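Local coordinates for protein Tas1 (Pseudomonas aeruginosa, PDB 6OX6) that pyrophosphorylates adenosine nucleotides to make (p)ppApp, a type VI-secreted toxin activity that drains ADP and ATP from competitor cells, at residues A[347-352]-A[359-364]; A[261-266]-A[308-313]. All coordinates share one frame; numbering follows the deposited sequence.

Interaction 1: residues A[347-352]-A[359-364]; sequences GVNSTM and PGEIQV. With ACT (acetate ion), chain I; ACT (acetate ion), chain E.
Val348 and Val364 lie side by side and point the same way, their CB atoms 3.9 Å apart. Their backbones bond in both directions. Val348 N approaches Val364 O nearly along the C=O axis, whereas Val364 N sits above the carbonyl plane of Val348 O. Further along the same face comes Ser350. Its OG lies between the backbone N and the carbonyl carbon (chi1 71°). From there OG gives a 2.8 Å hydrogen bond to Ile362 O, in the carbonyl plane and on a lone pair. Ser350 N adds only a weak, bent bond to that oxygen. OG also comes within 3.6 Å of Ile362 CB. This face is the tightly packed one: Leu326 of helix 319-328 lies against Ser350, Ile362 and Val364, and Val333 meets Val348 and Ser350.

Segments 347-352 and 359-364 are the two arms of an antiparallel beta hairpin in the mixed sheet. Their short axes run 157° apart. Near the turn, Met352 and Gly360 bond to each other in both directions.

The other face is polar and looser. Asn349 OD1 touches the methylene carbons Glu361 CG and Gln363 CG, 3.5 Å from each. The Asn349 amide is turned 68° from the Glu361 carboxylate, and the two side chains cross at about a right angle. No hydrogen bond joins these two groups. Two acetate ions, probably from the crystallisation liquor, lie beyond the amides. Asn349 ND2 makes a weak bond to one, and Gln363 NE2 a weak bond to the other. Gln363 NE2 also lies 2.9 Å from OXT of the acetate at Asn349. Thr351 CG2 lies alongside Pro359 CB at 3.6 Å. Phe20 of the Pa14_01140 chain packs on Asn349 and Thr351.

Interaction 2: residues A[261-266]-A[308-313]; sequences AEIDAV and ARNTII
The Asn310 amide and the Asp264 carboxylate meet with their planes 32° apart. Asn310 ND2 donates to Asp264 OD1 over 2.6 Å. The oxygen lies close to the amide plane and is met nearly along its own C-O axis. The second N-H of ND2 points to Ile263 O, a weak bond of 3.4 Å. Both N-H groups of the amide thus face the helix. Ile263 CG1 lies to one side of the amide plane, beyond ND2, at 3.8 Å from that nitrogen. A different flat group takes the end of that isoleucine: Ile263 CD1 stands over the face of the peptide between Ala308 and Arg309, 3.5 Å from Ala308 C. It also touches Ala308 CB.

In Asn310, CG lies between the backbone N and the carbonyl carbon (chi1 55°), and from CG the amide ND2 reaches the helix. The Asp264 and Asn310 side chains slide past each other in opposite directions. The other carboxylate oxygen, Asp264 OD2, makes a salt bridge to Lys260 NZ, so the aspartate is gripped on both oxygens. That cation probably stabilises its negative charge.

The axes of helix 261-266 and strand 308-313 are 8.1 Å apart and 16° from parallel. This is the alignment of an alpha/beta layer, a helix packed along a strand of the central sheet.

How the interactions relate
From the N terminus, helix 256-273 comes first. The chain then makes edge strand 277-280 and helix 286-296 before strand 308-313 returns to the helix. Interaction 2 closes there, across 41 intervening residues. Helix 319-328 and the other edge strand, 332-336, follow. Interaction 1 then closes a short loop of six residues between neighbouring strands. The two contacts are in series, and neither nests in or crosses the other. They join inside the sheet: strands 308-313 and 359-365 are parallel neighbours, with a probable hydrogen bond from Ile312 N to Gln363 O. Ile362 touches both Asn310 and Ile263, so the hairpin also reaches the helix layer.

Interaction 1: residues A[347-352]-A[359-364]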
loop_
_atom_site.group_PDB
_atom_site.type_symbol
_atom_site.label_atom_id
_atom_site.label_comp_id
_atom_site.label_asym_id
_atom_site.label_seq_id
_atom_site.Cartn_x
_atom_site.Cartn_y
_atom_site.Cartn_z
ATOM N N GLY A 347 8.296 -6.393 -0.201
ATOM C CA GLY A 347 8.693 -5.082 0.272
ATOM C C GLY A 347 8.115 -4.831 1.652
ATOM O O GLY A 347 7.428 -5.670 2.227
ATOM N N VAL A 348 8.403 -3.646 2.175
ATOM C CA VAL A 348 7.945 -3.254 3.502
ATOM C C VAL A 348 7.198 -1.948 3.383
ATOM O O VAL A 348 7.630 -1.043 2.661
ATOM C CB VAL A 348 9.108 -3.093 4.502
ATOM C CG1 VAL A 348 8.610 -2.496 5.841
ATOM C CG2 VAL A 348 9.781 -4.407 4.696
ATOM N N ASN A 349 6.088 -1.845 4.105
ATOM C CA ASN A 349 5.388 -0.581 4.272
ATOM C C ASN A 349 5.133 -0.371 5.757
ATOM O O ASN A 349 4.870 -1.318 6.499
ATOM C CB ASN A 349 4.071 -0.552 3.467
ATOM C CG ASN A 349 3.511 0.850 3.310
ATOM O OD1 ASN A 349 4.110 1.832 3.758
ATOM N ND2 ASN A 349 2.375 0.956 2.627
ATOM N N SER A 350 5.235 0.870 6.194
ATOM C CA SER A 350 5.015 1.145 7.594
ATOM C C SER A 350 4.334 2.489 7.718
ATOM O O SER A 350 4.478 3.366 6.858
ATOM C CB SER A 350 6.323 1.134 8.380
ATOM O OG SER A 350 7.100 2.269 8.059
ATOM N N THR A 351 3.606 2.643 8.808
ATOM C CA THR A 351 2.897 3.869 9.122
ATOM C C THR A 351 3.393 4.345 10.466
ATOM O O THR A 351 3.374 3.579 11.439
ATOM C CB THR A 351 1.384 3.639 9.187
ATOM O OG1 THR A 351 0.945 3.067 7.953
ATOM C CG2 THR A 351 0.648 4.955 9.449
HETATM N N MSE A 352 3.782 5.609 10.555
HETATM C CA MSE A 352 4.256 6.151 11.808
HETATM C C MSE A 352 3.400 7.282 12.280
HETATM O O MSE A 352 3.131 8.215 11.503
HETATM C CB MSE A 352 5.645 6.736 11.613
HETATM C CG MSE A 352 6.715 5.663 11.545
HETATM SE SE MSE A 352 8.074 6.023 12.920
HETATM C CE MSE A 352 6.823 6.294 14.413
ATOM N N PRO A 359 -0.223 10.615 10.642
ATOM C CA PRO A 359 0.657 9.501 10.276
ATOM C C PRO A 359 1.617 9.863 9.151
ATOM O O PRO A 359 1.329 10.681 8.272
ATOM C CB PRO A 359 -0.320 8.391 9.850
ATOM C CG PRO A 359 -1.641 8.779 10.459
ATOM C CD PRO A 359 -1.641 10.299 10.436
ATOM N N GLY A 360 2.805 9.276 9.224
ATOM C CA GLY A 360 3.751 9.312 8.128
ATOM C C GLY A 360 3.930 7.907 7.585
ATOM O O GLY A 360 3.808 6.930 8.321
ATOM N N GLU A 361 4.204 7.817 6.292
ATOM C CA GLU A 361 4.431 6.543 5.607
ATOM C C GLU A 361 5.910 6.383 5.280
ATOM O O GLU A 361 6.500 7.256 4.643
ATOM C CB GLU A 361 3.628 6.450 4.307
ATOM C CG GLU A 361 4.074 5.284 3.415
ATOM C CD GLU A 361 3.391 5.246 2.034
ATOM O OE1 GLU A 361 3.931 5.839 1.052
ATOM O OE2 GLU A 361 2.317 4.605 1.923
ATOM N N ILE A 362 6.508 5.264 5.690
ATOM C CA ILE A 362 7.881 4.951 5.293
ATOM C C ILE A 362 7.912 3.569 4.646
ATOM O O ILE A 362 7.674 2.555 5.315
ATOM C CB ILE A 362 8.857 5.003 6.470
ATOM C CG1 ILE A 362 8.887 6.392 7.090
ATOM C CG2 ILE A 362 10.227 4.657 5.958
ATOM C CD1 ILE A 362 9.706 6.458 8.384
ATOM N N GLN A 363 8.255 3.519 3.366
ATOM C CA GLN A 363 8.382 2.254 2.655
ATOM C C GLN A 363 9.842 1.850 2.576
ATOM O O GLN A 363 10.732 2.699 2.557
ATOM C CB GLN A 363 7.831 2.358 1.241
ATOM C CG GLN A 363 6.361 2.611 1.171
ATOM C CD GLN A 363 5.901 2.620 -0.253
ATOM O OE1 GLN A 363 6.030 3.619 -0.953
ATOM N NE2 GLN A 363 5.427 1.493 -0.713
ATOM N N VAL A 364 10.082 0.549 2.490
ATOM C CA VAL A 364 11.433 0.018 2.400
ATOM C C VAL A 364 11.443 -1.078 1.353
ATOM O O VAL A 364 10.534 -1.917 1.310
ATOM C CB VAL A 364 11.945 -0.550 3.744
ATOM C CG1 VAL A 364 13.433 -0.686 3.679
ATOM C CG2 VAL A 364 11.529 0.335 4.944
HETATM C C ACT I . 7.802 1.125 -3.790
HETATM O O ACT I . 6.539 1.031 -3.840
HETATM O OXT ACT I . 8.582 1.716 -4.593
HETATM C CH3 ACT I . 8.478 0.408 -2.549
HETATM C C ACT E . 2.481 -1.206 -1.024
HETATM O O ACT E . 1.744 -0.968 -0.001
HETATM O OXT ACT E . 3.610 -0.717 -1.336
HETATM C CH3 ACT E . 1.912 -2.250 -2.026
#

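Interaction 2: residues A[261-266]-A[308-313]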
loop_
_atom_site.group_PDB
_atom_site.type_symbol
_atom_site.label_atom_id
_atom_site.label_comp_id
_atom_site.label_asym_id
_atom_site.label_seq_id
_atom_site.Cartn_x
_atom_site.Cartn_y
_atom_site.Cartn_z
ATOM N N ALA A 261 9.144 16.269 8.082
ATOM C CA ALA A 261 10.436 16.441 8.729
ATOM C C ALA A 261 10.707 15.303 9.695
ATOM O O ALA A 261 11.813 14.753 9.732
ATOM C CB ALA A 261 10.489 17.788 9.464
ATOM N N GLU A 262 9.693 14.912 10.465
ATOM C CA GLU A 262 9.880 13.844 11.434
ATOM C C GLU A 262 10.183 12.509 10.754
ATOM O O GLU A 262 11.159 11.835 11.104
ATOM C CB GLU A 262 8.642 13.747 12.318
ATOM C CG GLU A 262 8.823 12.880 13.531
ATOM C CD GLU A 262 7.707 13.079 14.541
ATOM O OE1 GLU A 262 7.014 14.127 14.477
ATOM O OE2 GLU A 262 7.518 12.177 15.380
ATOM N N ILE A 263 9.360 12.095 9.781
ATOM C CA ILE A 263 9.638 10.793 9.178
ATOM C C ILE A 263 10.909 10.849 8.330
ATOM O O ILE A 263 11.641 9.851 8.231
ATOM C CB ILE A 263 8.438 10.249 8.369
ATOM C CG1 ILE A 263 8.006 11.203 7.241
ATOM C CG2 ILE A 263 7.255 9.879 9.309
ATOM C CD1 ILE A 263 6.984 10.538 6.284
ATOM N N ASP A 264 11.208 12.007 7.719
ATOM C CA ASP A 264 12.452 12.131 6.956
ATOM C C ASP A 264 13.683 12.052 7.854
ATOM O O ASP A 264 14.711 11.497 7.446
ATOM C CB ASP A 264 12.477 13.434 6.159
ATOM C CG ASP A 264 11.648 13.366 4.880
ATOM O OD1 ASP A 264 11.069 12.291 4.568
ATOM O OD2 ASP A 264 11.591 14.405 4.172
ATOM N N ALA A 265 13.603 12.579 9.077
ATOM C CA ALA A 265 14.737 12.472 9.987
ATOM C C ALA A 265 15.005 11.014 10.361
ATOM O O ALA A 265 16.147 10.542 10.280
ATOM C CB ALA A 265 14.500 13.335 11.233
ATOM N N VAL A 266 13.960 10.268 10.743
ATOM C CA VAL A 266 14.175 8.869 11.111
ATOM C C VAL A 266 14.556 8.039 9.885
ATOM O O VAL A 266 15.400 7.137 9.966
ATOM C CB VAL A 266 12.938 8.305 11.836
ATOM C CG1 VAL A 266 11.690 8.651 11.084
ATOM C CG2 VAL A 266 13.027 6.788 11.978
ATOM N N ALA A 308 2.537 12.701 4.291
ATOM C CA ALA A 308 3.989 12.690 4.313
ATOM C C ALA A 308 4.455 11.270 4.046
ATOM O O ALA A 308 3.902 10.308 4.606
ATOM C CB ALA A 308 4.520 13.172 5.671
ATOM N N ARG A 309 5.473 11.129 3.201
ATOM C CA ARG A 309 5.917 9.782 2.886
ATOM C C ARG A 309 7.345 9.814 2.380
ATOM O O ARG A 309 7.802 10.823 1.843
ATOM C CB ARG A 309 4.992 9.135 1.853
ATOM C CG ARG A 309 4.966 9.837 0.522
ATOM C CD ARG A 309 4.312 8.934 -0.508
ATOM N NE ARG A 309 4.457 9.484 -1.848
ATOM C CZ ARG A 309 5.552 9.349 -2.593
ATOM N NH1 ARG A 309 6.594 8.651 -2.137
ATOM N NH2 ARG A 309 5.601 9.908 -3.794
ATOM N N ASN A 310 8.049 8.696 2.543
ATOM C CA ASN A 310 9.324 8.535 1.863
ATOM C C ASN A 310 9.598 7.050 1.666
ATOM O O ASN A 310 8.796 6.188 2.034
ATOM C CB ASN A 310 10.470 9.233 2.605
ATOM C CG ASN A 310 10.594 8.795 4.036
ATOM O OD1 ASN A 310 10.693 7.597 4.324
ATOM N ND2 ASN A 310 10.675 9.768 4.948
ATOM N N THR A 311 10.716 6.761 1.032
ATOM C CA THR A 311 11.131 5.402 0.731
ATOM C C THR A 311 12.565 5.222 1.201
ATOM O O THR A 311 13.423 6.075 0.937
ATOM C CB THR A 311 11.040 5.096 -0.794
ATOM O OG1 THR A 311 9.722 5.385 -1.283
ATOM C CG2 THR A 311 11.345 3.638 -1.076
ATOM N N ILE A 312 12.830 4.107 1.872
ATOM C CA ILE A 312 14.186 3.730 2.231
ATOM C C ILE A 312 14.639 2.617 1.296
ATOM O O ILE A 312 13.985 1.571 1.182
ATOM C CB ILE A 312 14.280 3.305 3.698
ATOM C CG1 ILE A 312 13.843 4.457 4.609
ATOM C CG2 ILE A 312 15.676 2.840 4.009
ATOM C CD1 ILE A 312 13.769 4.089 6.090
ATOM N N ILE A 313 15.737 2.846 0.597
ATOM C CA ILE A 313 16.276 1.863 -0.338
ATOM C C ILE A 313 17.543 1.318 0.288
ATOM O O ILE A 313 18.486 2.075 0.546
ATOM C CB ILE A 313 16.549 2.471 -1.727
ATOM C CG1 ILE A 313 15.260 3.031 -2.335
ATOM C CG2 ILE A 313 17.197 1.453 -2.675
ATOM C CD1 ILE A 313 15.118 4.532 -2.144
#